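Local coordinates for RabGDI protein (Plasmodium falciparum 3D7, PDB 3P1W) that probably acts as a GDP-dissociation inhibitor of Rab GTPases, keeping them in the GDP-bound state and extracting the prenylated proteins from membranes, at residues T443-L446 with L447-E451; N101-K104 with I105-T109. All coordinates share one frame; numbering follows the deposited sequence.

Contact 1 of 2, residues T443-L446 with L447-E451; sequences TNDL and LQIWE
The carboxylate of Asp-445 and the terminal amide of Gln-448, three residues further along the alpha-helix 440-454, are bridged by one water, which donates to Asp-445 OD1 at 2.6 Å and to Gln-448 OE1. The other oxygen, OD2, takes a salt bridge from Lys-31 and a hydrogen bond from the backbone N of Ser-431, so partners on both oxygens restrict the rotation of the carboxylate and should favour its ionised form. Ile-449 CD1 approaches from above the carboxylate plane, beyond its oxygen end, 4.0 Å from Asp-445 OD2. The indole of Trp-450 turns away from residues 443-446: with CG anti to the backbone N (chi1 -177°), it reaches helix 30-41, meets Tyr-42, and makes an edge-to-face pair with Trp-454. Successive i to i+4 bonds define the helical backbone, for example Trp-450 N to Leu-446 O at 2.9 Å with an N-H...O angle of 170°. On the side facing helix 101-108, Thr-443 and Leu-447 lie alongside each other and point the same way, with Thr-443 CG2 and Leu-447 CD1 3.9 Å apart. Leu-446 holds CG in the crowded position between its own N and carbonyl carbon (chi1 74°). This sets the branch against the start of the following residue, with Leu-446 CD1 3.5 Å from Leu-447 N and 4.3 Å from Leu-447 CG.

Contact 2 of 2, residues N101-K104 with I105-T109; sequences NLVK and ILKKT
Lys-108 N donates to Lys-104 O at 2.9 Å and 174°, the straightest of the four i to i+4 backbone bonds that link 101-104 to 105-109 and establish helix 101-108 as an alpha-helix. The other three run from Ile-105 N to Asn-101 O and from Leu-106 N to Leu-102 O (2.8 Å each), and from Lys-107 N to Val-103 O (3.0 Å). At the next residue, the carbonyl of Ile-105 is gripped twice by Thr-109: its backbone N and its hydroxyl OG1 both donate to Ile-105 O, each at 3.0 Å, approaching from opposite faces of the carbonyl plane. With OG1 set between the backbone N and the carbonyl carbon (chi1 64°), the hydroxyl of the buried Thr-109 turns back to that carbonyl and finds its acceptor in the preceding helical turn. Beyond this backbone core, Lys-108 sends its chain outward, bent at its last two torsions, to a hydrogen bond between NZ and the hydroxyl of Tyr-42. Two pairs of side chains pack along the helix. In the buried pair, Leu-102 and Leu-106 meet at a slant, with CG of Leu-102 3.9 Å from CD1 of Leu-106; Leu-102 continues onto Ile-34 of helix 30-41 and Ile-96 of strand 96-97. Ile-105, on another side, reaches Ile-34 and Leu-446 of helix 440-454. In the more open pair, Val-103 and Lys-107 run alongside each other, and the lysine contributes its aliphatic part: Lys-107 CE lies 4.0 Å from Val-103 CG1.

Along the chain, contact 2 comes first and is complete before contact 1 begins; the two are in series, neither nesting nor crossing, and each closes only turns of a single helix. Helix 101-108 follows strand 96-97, while helix 440-454 comes after strand 427-429, close to the end of the modelled chain. Despite more than 330 residues between the two helices, the centres of contacts 1 and 2 lie about 13 Å apart. Thr-443 OG1 packs on Leu-102 CB at 3.7 Å, and Leu-446 CD1 meets Ile-105 CD1 at 3.9 Å. Both helices also pack against helix 30-41, where Leu-446, Leu-102 and Ile-105 converge on Ile-34, joining early and late parts of the chain.

Contact 1 of 2, residues T443-L446 with L447-E451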
loop_
_atom_site.group_PDB
_atom_site.type_symbol
_atom_site.label_atom_id
_atom_site.label_comp_id
_atom_site.label_asym_id
_atom_site.label_seq_id
_atom_site.Cartn_x
_atom_site.Cartn_y
_atom_site.Cartn_z
ATOM N N THR A 443 6.501 -1.644 -1.449
ATOM C CA THR A 443 7.605 -1.442 -2.407
ATOM C C THR A 443 8.954 -1.414 -1.662
ATOM O O THR A 443 9.950 -2.011 -2.134
ATOM C CB THR A 443 7.426 -0.161 -3.225
ATOM O OG1 THR A 443 6.108 -0.130 -3.778
ATOM C CG2 THR A 443 8.474 -0.090 -4.377
ATOM N N ASN A 444 9.003 -0.740 -0.517
ATOM C CA ASN A 444 10.219 -0.700 0.301
ATOM C C ASN A 444 10.722 -2.096 0.674
ATOM O O ASN A 444 11.926 -2.374 0.581
ATOM C CB ASN A 444 10.039 0.107 1.571
ATOM C CG ASN A 444 9.901 1.631 1.303
ATOM O OD1 ASN A 444 10.235 2.118 0.232
ATOM N ND2 ASN A 444 9.392 2.353 2.286
ATOM N N ASP A 445 9.797 -2.966 1.078
ATOM C CA ASP A 445 10.160 -4.334 1.440
ATOM C C ASP A 445 10.716 -5.089 0.247
ATOM O O ASP A 445 11.759 -5.717 0.361
ATOM C CB ASP A 445 8.953 -5.084 2.007
ATOM C CG ASP A 445 9.290 -6.520 2.428
ATOM O OD1 ASP A 445 10.277 -6.719 3.172
ATOM O OD2 ASP A 445 8.544 -7.433 1.999
ATOM N N LEU A 446 10.034 -5.042 -0.896
ATOM C CA LEU A 446 10.533 -5.766 -2.072
ATOM C C LEU A 446 11.853 -5.186 -2.560
ATOM O O LEU A 446 12.731 -5.940 -2.975
ATOM C CB LEU A 446 9.473 -5.891 -3.186
ATOM C CG LEU A 446 9.082 -4.689 -4.047
ATOM C CD1 LEU A 446 10.088 -4.578 -5.209
ATOM C CD2 LEU A 446 7.657 -4.870 -4.595
ATOM N N LEU A 447 12.030 -3.869 -2.446
ATOM C CA LEU A 447 13.330 -3.265 -2.777
ATOM C C LEU A 447 14.465 -3.727 -1.858
ATOM O O LEU A 447 15.585 -3.934 -2.316
ATOM C CB LEU A 447 13.249 -1.746 -2.788
ATOM C CG LEU A 447 12.491 -1.205 -4.003
ATOM C CD1 LEU A 447 12.333 0.299 -3.867
ATOM C CD2 LEU A 447 13.200 -1.566 -5.324
ATOM N N GLN A 448 14.172 -3.871 -0.565
ATOM C CA GLN A 448 15.144 -4.389 0.403
ATOM C C GLN A 448 15.504 -5.838 0.036
ATOM O O GLN A 448 16.682 -6.209 0.018
ATOM C CB GLN A 448 14.590 -4.302 1.836
ATOM C CG GLN A 448 15.616 -4.496 2.969
ATOM C CD GLN A 448 14.982 -4.543 4.368
ATOM O OE1 GLN A 448 14.363 -5.536 4.760
ATOM N NE2 GLN A 448 15.142 -3.467 5.121
ATOM N N ILE A 449 14.507 -6.657 -0.274
ATOM C CA ILE A 449 14.783 -8.027 -0.721
ATOM C C ILE A 449 15.691 -8.010 -1.967
ATOM O O ILE A 449 16.737 -8.680 -1.974
ATOM C CB ILE A 449 13.494 -8.811 -0.989
ATOM C CG1 ILE A 449 12.781 -9.081 0.348
ATOM C CG2 ILE A 449 13.813 -10.102 -1.765
ATOM C CD1 ILE A 449 11.372 -9.658 0.202
ATOM N N TRP A 450 15.332 -7.214 -2.980
ATOM C CA TRP A 450 16.161 -7.090 -4.195
ATOM C C TRP A 450 17.630 -6.709 -3.907
ATOM O O TRP A 450 18.564 -7.367 -4.403
ATOM C CB TRP A 450 15.561 -6.090 -5.195
ATOM C CG TRP A 450 16.367 -6.015 -6.461
ATOM C CD1 TRP A 450 17.404 -5.154 -6.742
ATOM C CD2 TRP A 450 16.235 -6.862 -7.600
ATOM N NE1 TRP A 450 17.917 -5.414 -7.997
ATOM C CE2 TRP A 450 17.216 -6.461 -8.542
ATOM C CE3 TRP A 450 15.378 -7.919 -7.926
ATOM C CZ2 TRP A 450 17.352 -7.079 -9.772
ATOM C CZ3 TRP A 450 15.524 -8.536 -9.165
ATOM C CH2 TRP A 450 16.499 -8.115 -10.067
ATOM N N GLU A 451 17.826 -5.668 -3.105
ATOM C CA GLU A 451 19.168 -5.223 -2.713
ATOM C C GLU A 451 20.027 -6.369 -2.161
ATOM O O GLU A 451 21.232 -6.461 -2.457
ATOM C CB GLU A 451 19.098 -4.108 -1.662
ATOM C CG GLU A 451 20.468 -3.648 -1.106
ATOM C CD GLU A 451 20.393 -2.425 -0.165
ATOM O OE1 GLU A 451 19.311 -2.108 0.354
ATOM O OE2 GLU A 451 21.441 -1.784 0.061
HETATM O O HOH W 1 11.516 -5.071 4.768
#

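Contact 2 of 2, residues N101-K104 with I105-T109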
loop_
_atom_site.group_PDB
_atom_site.type_symbol
_atom_site.label_atom_id
_atom_site.label_comp_id
_atom_site.label_asym_id
_atom_site.label_seq_id
_atom_site.Cartn_x
_atom_site.Cartn_y
_atom_site.Cartn_z
ATOM N N ASN A 101 8.165 4.571 -6.393
ATOM C CA ASN A 101 8.993 3.549 -7.014
ATOM C C ASN A 101 8.263 2.399 -7.688
ATOM O O ASN A 101 8.814 1.825 -8.639
ATOM C CB ASN A 101 9.998 3.030 -5.986
ATOM C CG ASN A 101 10.999 4.094 -5.577
ATOM O OD1 ASN A 101 11.339 4.957 -6.371
ATOM N ND2 ASN A 101 11.467 4.041 -4.341
ATOM N N LEU A 102 7.055 2.040 -7.230
ATOM C CA LEU A 102 6.339 0.961 -7.902
ATOM C C LEU A 102 6.090 1.354 -9.351
ATOM O O LEU A 102 6.240 0.532 -10.252
ATOM C CB LEU A 102 5.014 0.596 -7.236
ATOM C CG LEU A 102 4.258 -0.485 -8.035
ATOM C CD1 LEU A 102 5.079 -1.757 -8.181
ATOM C CD2 LEU A 102 2.882 -0.796 -7.406
ATOM N N VAL A 103 5.699 2.608 -9.558
ATOM C CA VAL A 103 5.490 3.106 -10.918
ATOM C C VAL A 103 6.764 2.964 -11.745
ATOM O O VAL A 103 6.698 2.533 -12.893
ATOM C CB VAL A 103 4.948 4.537 -10.933
ATOM C CG1 VAL A 103 5.045 5.148 -12.344
ATOM C CG2 VAL A 103 3.502 4.543 -10.449
ATOM N N LYS A 104 7.915 3.285 -11.153
ATOM C CA LYS A 104 9.195 3.172 -11.859
ATOM C C LYS A 104 9.496 1.717 -12.201
ATOM O O LYS A 104 9.951 1.413 -13.298
ATOM C CB LYS A 104 10.343 3.781 -11.037
ATOM C CG LYS A 104 10.206 5.273 -10.821
ATOM C CD LYS A 104 11.275 5.838 -9.887
ATOM C CE LYS A 104 11.073 7.333 -9.706
ATOM N NZ LYS A 104 12.172 8.015 -8.976
ATOM N N ILE A 105 9.222 0.820 -11.255
ATOM C CA ILE A 105 9.396 -0.612 -11.458
ATOM C C ILE A 105 8.508 -1.137 -12.571
ATOM O O ILE A 105 8.966 -1.924 -13.413
ATOM C CB ILE A 105 9.121 -1.408 -10.173
ATOM C CG1 ILE A 105 10.255 -1.203 -9.180
ATOM C CG2 ILE A 105 8.979 -2.884 -10.463
ATOM C CD1 ILE A 105 9.911 -1.697 -7.757
ATOM N N LEU A 106 7.252 -0.701 -12.594
ATOM C CA LEU A 106 6.329 -1.142 -13.631
ATOM C C LEU A 106 6.758 -0.609 -14.998
ATOM O O LEU A 106 6.522 -1.265 -16.001
ATOM C CB LEU A 106 4.889 -0.706 -13.332
ATOM C CG LEU A 106 4.232 -1.379 -12.129
ATOM C CD1 LEU A 106 3.003 -0.620 -11.686
ATOM C CD2 LEU A 106 3.885 -2.821 -12.425
ATOM N N LYS A 107 7.355 0.587 -15.032
ATOM C CA LYS A 107 7.881 1.143 -16.282
ATOM C C LYS A 107 9.046 0.294 -16.764
ATOM O O LYS A 107 9.054 -0.179 -17.908
ATOM C CB LYS A 107 8.362 2.591 -16.097
ATOM C CG LYS A 107 7.279 3.589 -15.666
ATOM C CD LYS A 107 6.824 4.499 -16.781
ATOM C CE LYS A 107 5.865 5.565 -16.282
ATOM N NZ LYS A 107 5.371 6.396 -17.434
ATOM N N LYS A 108 10.034 0.108 -15.894
ATOM C CA LYS A 108 11.229 -0.665 -16.225
ATOM C C LYS A 108 10.911 -2.058 -16.774
ATOM O O LYS A 108 11.493 -2.484 -17.778
ATOM C CB LYS A 108 12.131 -0.791 -14.994
ATOM C CG LYS A 108 13.311 -1.747 -15.173
ATOM C CD LYS A 108 14.126 -1.882 -13.898
ATOM C CE LYS A 108 14.982 -0.648 -13.639
ATOM N NZ LYS A 108 16.055 -0.522 -14.647
ATOM N N THR A 109 10.008 -2.767 -16.105
ATOM C CA THR A 109 9.659 -4.150 -16.480
ATOM C C THR A 109 8.656 -4.210 -17.646
ATOM O O THR A 109 8.324 -5.293 -18.125
ATOM C CB THR A 109 9.087 -4.936 -15.266
ATOM O OG1 THR A 109 7.856 -4.338 -14.827
ATOM C CG2 THR A 109 10.087 -4.951 -14.112
#